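Local coordinates for protein acidocalcisomal pyrophosphatase (Trypanosoma brucei brucei, PDB 5C5V) that probably hydrolyses inorganic pyrophosphate to phosphate with the help of bound magnesium ions, at residues A[90-95]-A[118-123]; A[159-164]-A[230-235]; A[194-199]-A[224-229]. All coordinates share one frame; numbering follows the deposited sequence.

Interaction 1 (A[90-95]-A[118-123]); sequences PYHQQQ and LETGRE
The backbone N of L118 donates to Q93 O at 3.0 Å in a nearly straight bond (N-H...O 175°), the single hydrogen bond between 90-95 and 118-123. It keeps the antiparallel register in which Q95 is bonded to R116, so the pairing of strands 94-101 and 110-117 is carried one step past their regular ends. Around this bond the L118 side chain divides its two methyl groups. CD1 lies against the amide of Q93, 3.8 Å from OE1; these two side chains run side by side and point the same way, the glutamine stretched out with CG anti to its backbone N (chi1 -172°). CD2 instead packs on Q95 CB at 3.8 Å.

On the other side of Q93 in sequence, the imidazole of H92 spreads over the aliphatic part of E119. E119 CB stands 3.9 Å from the centroid of the H92 ring and almost on its normal, a CH-pi contact, while E119 CG reaches H92 CD2 at 3.9 Å. The glutamate then bends at chi2 (-48°), and its carboxylate leads away from the ring to a salt bridge with R11 of helix 3-14. D117 secures the rest: OD1 accepts from H92 ND1 and Q94 NE2, and OD2 from the backbone N of both E119 and T120. Farther round the bend, T120 OG1 takes the backbone N-H of R122 at 3.2 Å, an ST turn that spans G121.

The Q95 amide bonds to R141 and K143 of the second subunit, where Q94 and Q95 also pair in a parallel ladder. This is the end of a three-stranded antiparallel sheet where the turn from strand 110-117 to 123-126 packs beside the start of strand 94-101, and the sheet runs on into the second subunit.

Interaction 2 (A[159-164]-A[230-235]); sequences PKWTRA and MTQFKV
Of the polar contacts, one crosses between the segments: Q232 NE2 donates to K160 O at 2.8 Å. The bond is close to straight (N-H...O 173°) and the acceptor lies in the plane of the amide, which the extended glutamine chain, CG anti to the backbone N, carries across to the bend 159-162. That bend is held within itself by P159 O, which accepts twice from the same face of its plane, from T162 OG1 at 2.7 Å and from T162 N at 3.2 Å. K160 N and F233 N, one from each segment, both donate to N197 OD1.

Among the van der Waals contacts, the proline ring fits closely against the backbone of 233-235. P159 CB is only 3.0 Å from F233 O, a tight approach, and P159 CD makes an apolar contact with V235 CG2 at 3.6 Å. The lysine contributes its chain: K160 CB sits by Q232 CG, and K160 CE runs past M230 O at 3.7 Å before the bend at chi4 brings NZ to its hydrogen bond with G229 O.

Flat groups meet as well. W161 CE3 is 3.8 Å from Q232 NE2, the two side chains crossing obliquely with the indole and amide planes 54° apart. K160 CG lies over the centre of the W161 ring. Beyond the segments the indole meets the ring of W196 of the third subunit, and Q232 packs on P283 of that subunit, so the contact borders an interface.

W161 takes the third place of the turn with a positive phi of 72°, and together with T162 it faces M194. The arrangement is a type II turn joined to a G1 beta bulge, with a tryptophan where glycine is usual, seated on the loop before strand 238-251.

Interaction 3 (A[194-199]-A[224-229]); sequences MMWNYG and DAVEIG. With MG (magnesium ion), chain G; MG (magnesium ion), chain E; 2PN (imidodiphosphoric acid), chain C.
D224 starts beside Y198: its CB is 3.5 Å from Y198 OH, and its CG, anti to the carbonyl carbon (chi1 -65°), comes still nearer that oxygen. From CG the carboxylate forks between two magnesium ions. OD1 binds one at 2.0 Å; OD2 binds the other at 2.0 Å, and water 2 bridges both ions. D219, D256, O5 of imidodiphosphoric acid and water 1 complete the second ion's site, and K258 NZ also bonds to D224 OD2. Y198 OH donates to O6 of the ligand at 2.6 Å, in the plane of the phenol ring, and O6 in turn binds the ion held by OD1. Phenol and carboxylate, their planes 37° apart, thus serve the same phosphoryl group, one directly and the other through the ions.

Behind them the antiparallel strands 197-199 and 224-227 bring the two residues together. G199 and A225 exchange two backbone bonds, while E227 N gives N197 O a shorter one of 2.7 Å. On the face of N197 and E227, N197 ND2 donates to E227 OE1 at 2.7 Å, amide and carboxylate nearly coplanar; OE2 takes G229 N. On the face of Y198, V226 CG1 packs against W196 CB.

Both strands belong to the closed, OB-like barrel of soluble inorganic pyrophosphatases, with the aspartate-rich magnesium site at their end.

After the N-terminal helices, interaction 1 closes first: the chain runs up strand 94-101 and back along 110-117, and residues 90-95 and 118-123 meet at the open end of that hairpin. It closes before the other two open, and its centre lies about 30 Å from those of the other two, on the opposite side of the chain's centre. Interaction 2 then closes a long loop, from the turn after strand 152-156 to the approach to strand 238-251. Interaction 3, nested inside it, closes the connection between strands 197-200 and 224-227. The two touch directly, T231 O meeting N197 ND2, which joins the ligand-binding strands to their flanking loops.

Interaction 1 (A[90-95]-A[118-123])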
loop_
_atom_site.group_PDB
_atom_site.type_symbol
_atom_site.label_atom_id
_atom_site.label_comp_id
_atom_site.label_asym_id
_atom_site.label_seq_id
_atom_site.Cartn_x
_atom_site.Cartn_y
_atom_site.Cartn_z
ATOM N N PRO A 90 -28.323 -16.053 -14.672
ATOM C CA PRO A 90 -28.844 -14.758 -15.134
ATOM C C PRO A 90 -28.281 -14.395 -16.510
ATOM O O PRO A 90 -29.038 -13.979 -17.388
ATOM C CB PRO A 90 -28.370 -13.772 -14.052
ATOM C CG PRO A 90 -27.260 -14.477 -13.322
ATOM C CD PRO A 90 -27.609 -15.938 -13.384
ATOM N N TYR A 91 -26.975 -14.578 -16.691
ATOM C CA TYR A 91 -26.349 -14.420 -18.003
ATOM C C TYR A 91 -25.207 -15.418 -18.140
ATOM O O TYR A 91 -24.697 -15.920 -17.140
ATOM C CB TYR A 91 -25.831 -12.991 -18.192
ATOM N N HIS A 92 -24.810 -15.720 -19.369
ATOM C CA HIS A 92 -23.699 -16.638 -19.577
ATOM C C HIS A 92 -22.379 -15.892 -19.501
ATOM O O HIS A 92 -22.130 -14.979 -20.282
ATOM C CB HIS A 92 -23.806 -17.351 -20.922
ATOM C CG HIS A 92 -24.969 -18.284 -21.026
ATOM N ND1 HIS A 92 -25.112 -19.175 -22.066
ATOM C CD2 HIS A 92 -26.036 -18.477 -20.214
ATOM C CE1 HIS A 92 -26.224 -19.871 -21.899
ATOM N NE2 HIS A 92 -26.803 -19.468 -20.781
ATOM N N GLN A 93 -21.535 -16.278 -18.558
ATOM C CA GLN A 93 -20.213 -15.700 -18.466
ATOM C C GLN A 93 -19.343 -16.154 -19.638
ATOM O O GLN A 93 -19.363 -17.326 -20.025
ATOM C CB GLN A 93 -19.570 -16.073 -17.131
ATOM C CG GLN A 93 -18.275 -15.367 -16.878
ATOM C CD GLN A 93 -17.831 -15.461 -15.426
ATOM O OE1 GLN A 93 -18.113 -16.443 -14.744
ATOM N NE2 GLN A 93 -17.150 -14.429 -14.949
ATOM N N GLN A 94 -18.617 -15.208 -20.229
ATOM C CA GLN A 94 -17.676 -15.517 -21.298
ATOM C C GLN A 94 -16.254 -15.411 -20.768
ATOM O O GLN A 94 -15.850 -14.372 -20.239
ATOM C CB GLN A 94 -17.864 -14.573 -22.491
ATOM C CG GLN A 94 -19.305 -14.450 -22.983
ATOM C CD GLN A 94 -19.795 -15.714 -23.638
ATOM O OE1 GLN A 94 -19.053 -16.387 -24.356
ATOM N NE2 GLN A 94 -21.039 -16.066 -23.367
ATOM N N GLN A 95 -15.486 -16.479 -20.924
ATOM C CA GLN A 95 -14.086 -16.466 -20.511
ATOM C C GLN A 95 -13.217 -15.986 -21.659
ATOM O O GLN A 95 -13.231 -16.569 -22.738
ATOM C CB GLN A 95 -13.647 -17.861 -20.064
ATOM C CG GLN A 95 -12.157 -18.010 -19.828
ATOM C CD GLN A 95 -11.663 -17.149 -18.694
ATOM O OE1 GLN A 95 -12.146 -17.256 -17.564
ATOM N NE2 GLN A 95 -10.707 -16.275 -18.987
ATOM N N LEU A 118 -18.977 -20.214 -20.681
ATOM C CA LEU A 118 -18.745 -21.130 -19.554
ATOM C C LEU A 118 -19.918 -22.075 -19.281
ATOM O O LEU A 118 -19.774 -23.052 -18.543
ATOM C CB LEU A 118 -18.406 -20.344 -18.282
ATOM C CG LEU A 118 -17.036 -19.651 -18.351
ATOM C CD1 LEU A 118 -16.605 -19.137 -16.995
ATOM C CD2 LEU A 118 -15.974 -20.595 -18.919
ATOM N N GLU A 119 -21.075 -21.787 -19.870
ATOM C CA GLU A 119 -22.236 -22.648 -19.716
ATOM C C GLU A 119 -22.341 -23.665 -20.852
ATOM O O GLU A 119 -22.634 -24.847 -20.617
ATOM C CB GLU A 119 -23.514 -21.811 -19.619
ATOM C CG GLU A 119 -23.576 -20.912 -18.374
ATOM C CD GLU A 119 -23.222 -21.652 -17.073
ATOM O OE1 GLU A 119 -23.871 -22.681 -16.762
ATOM O OE2 GLU A 119 -22.301 -21.194 -16.345
ATOM N N THR A 120 -22.125 -23.214 -22.083
ATOM C CA THR A 120 -22.185 -24.110 -23.234
ATOM C C THR A 120 -20.831 -24.757 -23.532
ATOM O O THR A 120 -20.765 -25.838 -24.106
ATOM C CB THR A 120 -22.646 -23.370 -24.505
ATOM O OG1 THR A 120 -21.615 -22.460 -24.919
ATOM C CG2 THR A 120 -23.945 -22.602 -24.251
ATOM N N GLY A 121 -19.750 -24.103 -23.124
ATOM C CA GLY A 121 -18.412 -24.605 -23.407
ATOM C C GLY A 121 -17.937 -24.342 -24.833
ATOM O O GLY A 121 -16.793 -24.650 -25.176
ATOM N N ARG A 122 -18.812 -23.778 -25.665
ATOM C CA ARG A 122 -18.451 -23.436 -27.042
ATOM C C ARG A 122 -17.469 -22.254 -27.103
ATOM O O ARG A 122 -17.615 -21.264 -26.387
ATOM C CB ARG A 122 -19.703 -23.125 -27.866
ATOM C CG ARG A 122 -20.533 -24.364 -28.230
ATOM C CD ARG A 122 -21.640 -24.043 -29.238
ATOM N N GLU A 123 -16.439 -22.412 -27.928
ATOM C CA GLU A 123 -15.446 -21.376 -28.202
ATOM C C GLU A 123 -15.672 -20.678 -29.533
ATOM O O GLU A 123 -15.955 -21.327 -30.532
ATOM C CB GLU A 123 -14.036 -21.972 -28.209
ATOM C CG GLU A 123 -13.172 -21.694 -26.998
ATOM C CD GLU A 123 -11.730 -22.130 -27.244
ATOM O OE1 GLU A 123 -11.452 -22.623 -28.367
ATOM O OE2 GLU A 123 -10.875 -21.967 -26.339
#

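Interaction 2 (A[159-164]-A[230-235])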
loop_
_atom_site.group_PDB
_atom_site.type_symbol
_atom_site.label_atom_id
_atom_site.label_comp_id
_atom_site.label_asym_id
_atom_site.label_seq_id
_atom_site.Cartn_x
_atom_site.Cartn_y
_atom_site.Cartn_z
ATOM N N PRO A 159 4.183 -4.297 -22.762
ATOM C CA PRO A 159 4.394 -4.337 -21.324
ATOM C C PRO A 159 5.479 -3.377 -20.857
ATOM O O PRO A 159 6.386 -3.002 -21.599
ATOM C CB PRO A 159 4.810 -5.790 -21.074
ATOM C CG PRO A 159 4.258 -6.542 -22.244
ATOM C CD PRO A 159 4.461 -5.596 -23.383
ATOM N N LYS A 160 5.330 -2.977 -19.606
ATOM C CA LYS A 160 6.317 -2.218 -18.871
ATOM C C LYS A 160 7.729 -2.778 -19.110
ATOM O O LYS A 160 7.936 -3.999 -19.059
ATOM C CB LYS A 160 5.933 -2.271 -17.388
ATOM C CG LYS A 160 6.583 -1.278 -16.468
ATOM C CD LYS A 160 6.053 -1.542 -15.061
ATOM C CE LYS A 160 6.521 -0.521 -14.073
ATOM N NZ LYS A 160 5.806 0.725 -14.311
ATOM N N TRP A 161 8.674 -1.888 -19.410
ATOM C CA TRP A 161 10.095 -2.235 -19.559
ATOM C C TRP A 161 10.434 -3.019 -20.824
ATOM O O TRP A 161 11.455 -3.699 -20.860
ATOM C CB TRP A 161 10.578 -3.051 -18.353
ATOM C CG TRP A 161 10.323 -2.394 -17.042
ATOM C CD1 TRP A 161 10.484 -1.078 -16.740
ATOM C CD2 TRP A 161 9.828 -3.025 -15.860
ATOM N NE1 TRP A 161 10.135 -0.847 -15.431
ATOM C CE2 TRP A 161 9.725 -2.030 -14.869
ATOM C CE3 TRP A 161 9.450 -4.336 -15.545
ATOM C CZ2 TRP A 161 9.261 -2.303 -13.584
ATOM C CZ3 TRP A 161 8.985 -4.605 -14.271
ATOM C CH2 TRP A 161 8.902 -3.592 -13.303
ATOM N N THR A 162 9.573 -2.971 -21.837
ATOM C CA THR A 162 9.872 -3.657 -23.089
ATOM C C THR A 162 9.805 -2.670 -24.247
ATOM O O THR A 162 9.394 -1.523 -24.062
ATOM C CB THR A 162 8.907 -4.844 -23.329
ATOM O OG1 THR A 162 7.584 -4.365 -23.619
ATOM C CG2 THR A 162 8.877 -5.743 -22.094
ATOM N N ARG A 163 10.205 -3.109 -25.437
ATOM C CA ARG A 163 10.203 -2.208 -26.582
ATOM C C ARG A 163 9.754 -2.823 -27.922
ATOM O O ARG A 163 9.797 -2.143 -28.950
ATOM C CB ARG A 163 11.592 -1.607 -26.750
ATOM C CG ARG A 163 12.666 -2.606 -27.122
ATOM C CD ARG A 163 14.009 -1.888 -27.266
ATOM N NE ARG A 163 14.500 -1.385 -25.985
ATOM C CZ ARG A 163 15.489 -0.505 -25.859
ATOM N NH1 ARG A 163 16.088 -0.026 -26.942
ATOM N NH2 ARG A 163 15.883 -0.094 -24.654
ATOM N N ALA A 164 9.312 -4.079 -27.917
ATOM C CA ALA A 164 8.666 -4.654 -29.110
ATOM C C ALA A 164 7.318 -3.971 -29.278
ATOM O O ALA A 164 6.503 -3.991 -28.363
ATOM C CB ALA A 164 8.501 -6.158 -28.993
ATOM N N MET A 230 2.650 -0.325 -10.808
ATOM C CA MET A 230 3.982 -0.879 -10.607
ATOM C C MET A 230 4.142 -2.268 -11.212
ATOM O O MET A 230 5.259 -2.748 -11.346
ATOM C CB MET A 230 4.314 -0.923 -9.117
ATOM C CG MET A 230 3.564 -2.005 -8.392
ATOM S SD MET A 230 3.729 -1.888 -6.597
ATOM C CE MET A 230 2.877 -3.433 -6.193
ATOM N N THR A 231 3.027 -2.904 -11.584
ATOM C CA THR A 231 3.049 -4.285 -12.075
ATOM C C THR A 231 3.190 -4.339 -13.597
ATOM O O THR A 231 2.476 -3.643 -14.312
ATOM C CB THR A 231 1.765 -5.055 -11.699
ATOM O OG1 THR A 231 1.475 -4.876 -10.311
ATOM C CG2 THR A 231 1.921 -6.533 -11.996
ATOM N N GLN A 232 4.131 -5.150 -14.079
ATOM C CA GLN A 232 4.290 -5.393 -15.507
ATOM C C GLN A 232 3.222 -6.369 -15.994
ATOM O O GLN A 232 3.040 -7.430 -15.399
ATOM C CB GLN A 232 5.671 -5.966 -15.800
ATOM C CG GLN A 232 5.936 -6.219 -17.261
ATOM C CD GLN A 232 7.089 -7.166 -17.488
ATOM O OE1 GLN A 232 7.076 -8.297 -17.007
ATOM N NE2 GLN A 232 8.104 -6.705 -18.218
ATOM N N PHE A 233 2.551 -6.037 -17.087
ATOM C CA PHE A 233 1.535 -6.921 -17.662
ATOM C C PHE A 233 2.132 -7.796 -18.757
ATOM O O PHE A 233 3.243 -7.530 -19.239
ATOM C CB PHE A 233 0.373 -6.118 -18.235
ATOM C CG PHE A 233 -0.410 -5.348 -17.205
ATOM C CD1 PHE A 233 -0.489 -5.787 -15.893
ATOM C CD2 PHE A 233 -1.094 -4.204 -17.554
ATOM C CE1 PHE A 233 -1.224 -5.078 -14.943
ATOM C CE2 PHE A 233 -1.826 -3.503 -16.615
ATOM C CZ PHE A 233 -1.885 -3.944 -15.311
ATOM N N LYS A 234 1.415 -8.855 -19.118
ATOM C CA LYS A 234 1.755 -9.667 -20.280
ATOM C C LYS A 234 1.243 -9.018 -21.568
ATOM O O LYS A 234 0.288 -8.238 -21.545
ATOM C CB LYS A 234 1.163 -11.074 -20.141
ATOM C CG LYS A 234 2.044 -12.074 -19.428
ATOM C CD LYS A 234 2.540 -11.546 -18.097
ATOM C CE LYS A 234 3.494 -12.559 -17.417
ATOM N NZ LYS A 234 4.195 -12.009 -16.192
ATOM N N VAL A 235 1.864 -9.340 -22.695
ATOM C CA VAL A 235 1.354 -8.885 -23.985
ATOM C C VAL A 235 -0.049 -9.427 -24.213
ATOM O O VAL A 235 -0.282 -10.632 -24.091
ATOM C CB VAL A 235 2.251 -9.310 -25.152
ATOM C CG1 VAL A 235 1.556 -9.004 -26.490
ATOM C CG2 VAL A 235 3.597 -8.604 -25.065
#

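Interaction 3 (A[194-199]-A[224-229])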
loop_
_atom_site.group_PDB
_atom_site.type_symbol
_atom_site.label_atom_id
_atom_site.label_comp_id
_atom_site.label_asym_id
_atom_site.label_seq_id
_atom_site.Cartn_x
_atom_site.Cartn_y
_atom_site.Cartn_z
ATOM N N MET A 194 9.592 1.290 -23.358
ATOM C CA MET A 194 8.352 1.823 -22.826
ATOM C C MET A 194 8.393 1.522 -21.339
ATOM O O MET A 194 8.615 0.380 -20.951
ATOM C CB MET A 194 7.139 1.176 -23.523
ATOM C CG MET A 194 5.771 1.486 -22.923
ATOM S SD MET A 194 5.384 3.243 -22.945
ATOM C CE MET A 194 5.382 3.555 -24.712
ATOM N N MET A 195 8.192 2.540 -20.513
ATOM C CA MET A 195 8.481 2.425 -19.093
ATOM C C MET A 195 7.219 2.297 -18.267
ATOM O O MET A 195 7.265 2.319 -17.034
ATOM C CB MET A 195 9.309 3.636 -18.644
ATOM C CG MET A 195 10.558 3.777 -19.495
ATOM S SD MET A 195 11.672 5.117 -19.049
ATOM C CE MET A 195 10.639 6.534 -19.439
ATOM N N TRP A 196 6.095 2.165 -18.967
ATOM C CA TRP A 196 4.806 1.866 -18.361
ATOM C C TRP A 196 4.088 0.887 -19.281
ATOM O O TRP A 196 4.458 0.752 -20.448
ATOM C CB TRP A 196 3.978 3.134 -18.172
ATOM C CG TRP A 196 4.756 4.219 -17.503
ATOM C CD1 TRP A 196 4.823 4.466 -16.175
ATOM C CD2 TRP A 196 5.609 5.179 -18.141
ATOM N NE1 TRP A 196 5.668 5.524 -15.932
ATOM C CE2 TRP A 196 6.159 5.983 -17.127
ATOM C CE3 TRP A 196 5.953 5.439 -19.469
ATOM C CZ2 TRP A 196 7.036 7.033 -17.398
ATOM C CZ3 TRP A 196 6.826 6.480 -19.741
ATOM C CH2 TRP A 196 7.358 7.266 -18.711
ATOM N N ASN A 197 3.077 0.200 -18.762
ATOM C CA ASN A 197 2.257 -0.650 -19.599
ATOM C C ASN A 197 1.547 0.222 -20.608
ATOM O O ASN A 197 0.841 1.157 -20.229
ATOM C CB ASN A 197 1.236 -1.433 -18.779
ATOM C CG ASN A 197 1.880 -2.392 -17.816
ATOM O OD1 ASN A 197 2.680 -3.235 -18.210
ATOM N ND2 ASN A 197 1.524 -2.280 -16.545
ATOM N N TYR A 198 1.732 -0.100 -21.882
ATOM C CA TYR A 198 1.160 0.670 -22.962
ATOM C C TYR A 198 0.192 -0.191 -23.777
ATOM O O TYR A 198 0.438 -1.374 -23.994
ATOM C CB TYR A 198 2.271 1.215 -23.854
ATOM C CG TYR A 198 1.779 2.082 -24.981
ATOM C CD1 TYR A 198 1.464 3.421 -24.772
ATOM C CD2 TYR A 198 1.614 1.561 -26.255
ATOM C CE1 TYR A 198 1.009 4.217 -25.811
ATOM C CE2 TYR A 198 1.158 2.350 -27.298
ATOM C CZ TYR A 198 0.862 3.669 -27.068
ATOM O OH TYR A 198 0.417 4.451 -28.098
ATOM N N GLY A 199 -0.909 0.401 -24.221
ATOM C CA GLY A 199 -1.886 -0.340 -24.997
ATOM C C GLY A 199 -3.031 0.518 -25.486
ATOM O O GLY A 199 -2.842 1.656 -25.893
ATOM N N ASP A 224 -5.246 5.374 -27.197
ATOM C CA ASP A 224 -4.044 4.874 -26.543
ATOM C C ASP A 224 -4.067 5.131 -25.043
ATOM O O ASP A 224 -4.528 6.172 -24.590
ATOM C CB ASP A 224 -2.800 5.512 -27.167
ATOM C CG ASP A 224 -2.606 5.115 -28.629
ATOM O OD1 ASP A 224 -2.827 3.933 -28.970
ATOM O OD2 ASP A 224 -2.240 5.993 -29.431
ATOM N N ALA A 225 -3.556 4.175 -24.275
ATOM C CA ALA A 225 -3.540 4.296 -22.824
ATOM C C ALA A 225 -2.161 3.970 -22.235
ATOM O O ALA A 225 -1.468 3.060 -22.697
ATOM C CB ALA A 225 -4.606 3.398 -22.207
ATOM N N VAL A 226 -1.772 4.730 -21.216
ATOM C CA VAL A 226 -0.555 4.446 -20.471
ATOM C C VAL A 226 -0.945 4.057 -19.054
ATOM O O VAL A 226 -1.511 4.867 -18.318
ATOM C CB VAL A 226 0.386 5.668 -20.441
ATOM C CG1 VAL A 226 1.774 5.247 -19.990
ATOM C CG2 VAL A 226 0.449 6.307 -21.816
ATOM N N GLU A 227 -0.660 2.826 -18.661
ATOM C CA GLU A 227 -1.006 2.396 -17.311
ATOM C C GLU A 227 0.216 2.504 -16.379
ATOM O O GLU A 227 1.247 1.876 -16.615
ATOM C CB GLU A 227 -1.558 0.970 -17.341
ATOM C CG GLU A 227 -2.209 0.522 -16.053
ATOM C CD GLU A 227 -1.190 0.104 -15.000
ATOM O OE1 GLU A 227 -0.144 -0.475 -15.375
ATOM O OE2 GLU A 227 -1.440 0.343 -13.797
ATOM N N ILE A 228 0.100 3.304 -15.326
ATOM C CA ILE A 228 1.297 3.740 -14.581
ATOM C C ILE A 228 1.546 2.951 -13.300
ATOM O O ILE A 228 2.392 3.314 -12.508
ATOM C CB ILE A 228 1.207 5.231 -14.215
ATOM C CG1 ILE A 228 0.050 5.469 -13.248
ATOM C CG2 ILE A 228 1.052 6.085 -15.468
ATOM C CD1 ILE A 228 -0.204 6.931 -12.943
ATOM N N GLY A 229 0.810 1.865 -13.105
ATOM C CA GLY A 229 0.995 1.046 -11.920
ATOM C C GLY A 229 2.365 0.391 -11.890
ATOM O O GLY A 229 3.154 0.539 -12.827
HETATM MG MG MG G . -2.118 3.106 -30.618
HETATM MG MG MG E . -2.282 6.268 -31.419
HETATM P P1 2PN C . 2.802 4.936 -32.773
HETATM O O1 2PN C . 2.792 3.949 -33.969
HETATM O O2 2PN C . 2.271 6.308 -33.270
HETATM O O3 2PN C . 4.239 5.005 -32.183
HETATM N N1 2PN C . 1.850 4.341 -31.585
HETATM P P2 2PN C . 0.216 4.255 -31.654
HETATM O O4 2PN C . -0.246 3.503 -32.954
HETATM O O5 2PN C . -0.301 5.679 -31.703
HETATM O O6 2PN C . -0.299 3.553 -30.475
HETATM O O HOH W 1 -4.473 6.118 -31.141
HETATM O O HOH W 2 -2.497 4.476 -32.097
HETATM O O HOH W 3 -4.289 2.278 -30.708
HETATM O O HOH W 4 -1.701 1.352 -31.972
HETATM O O HOH W 5 -2.101 1.672 -29.118
#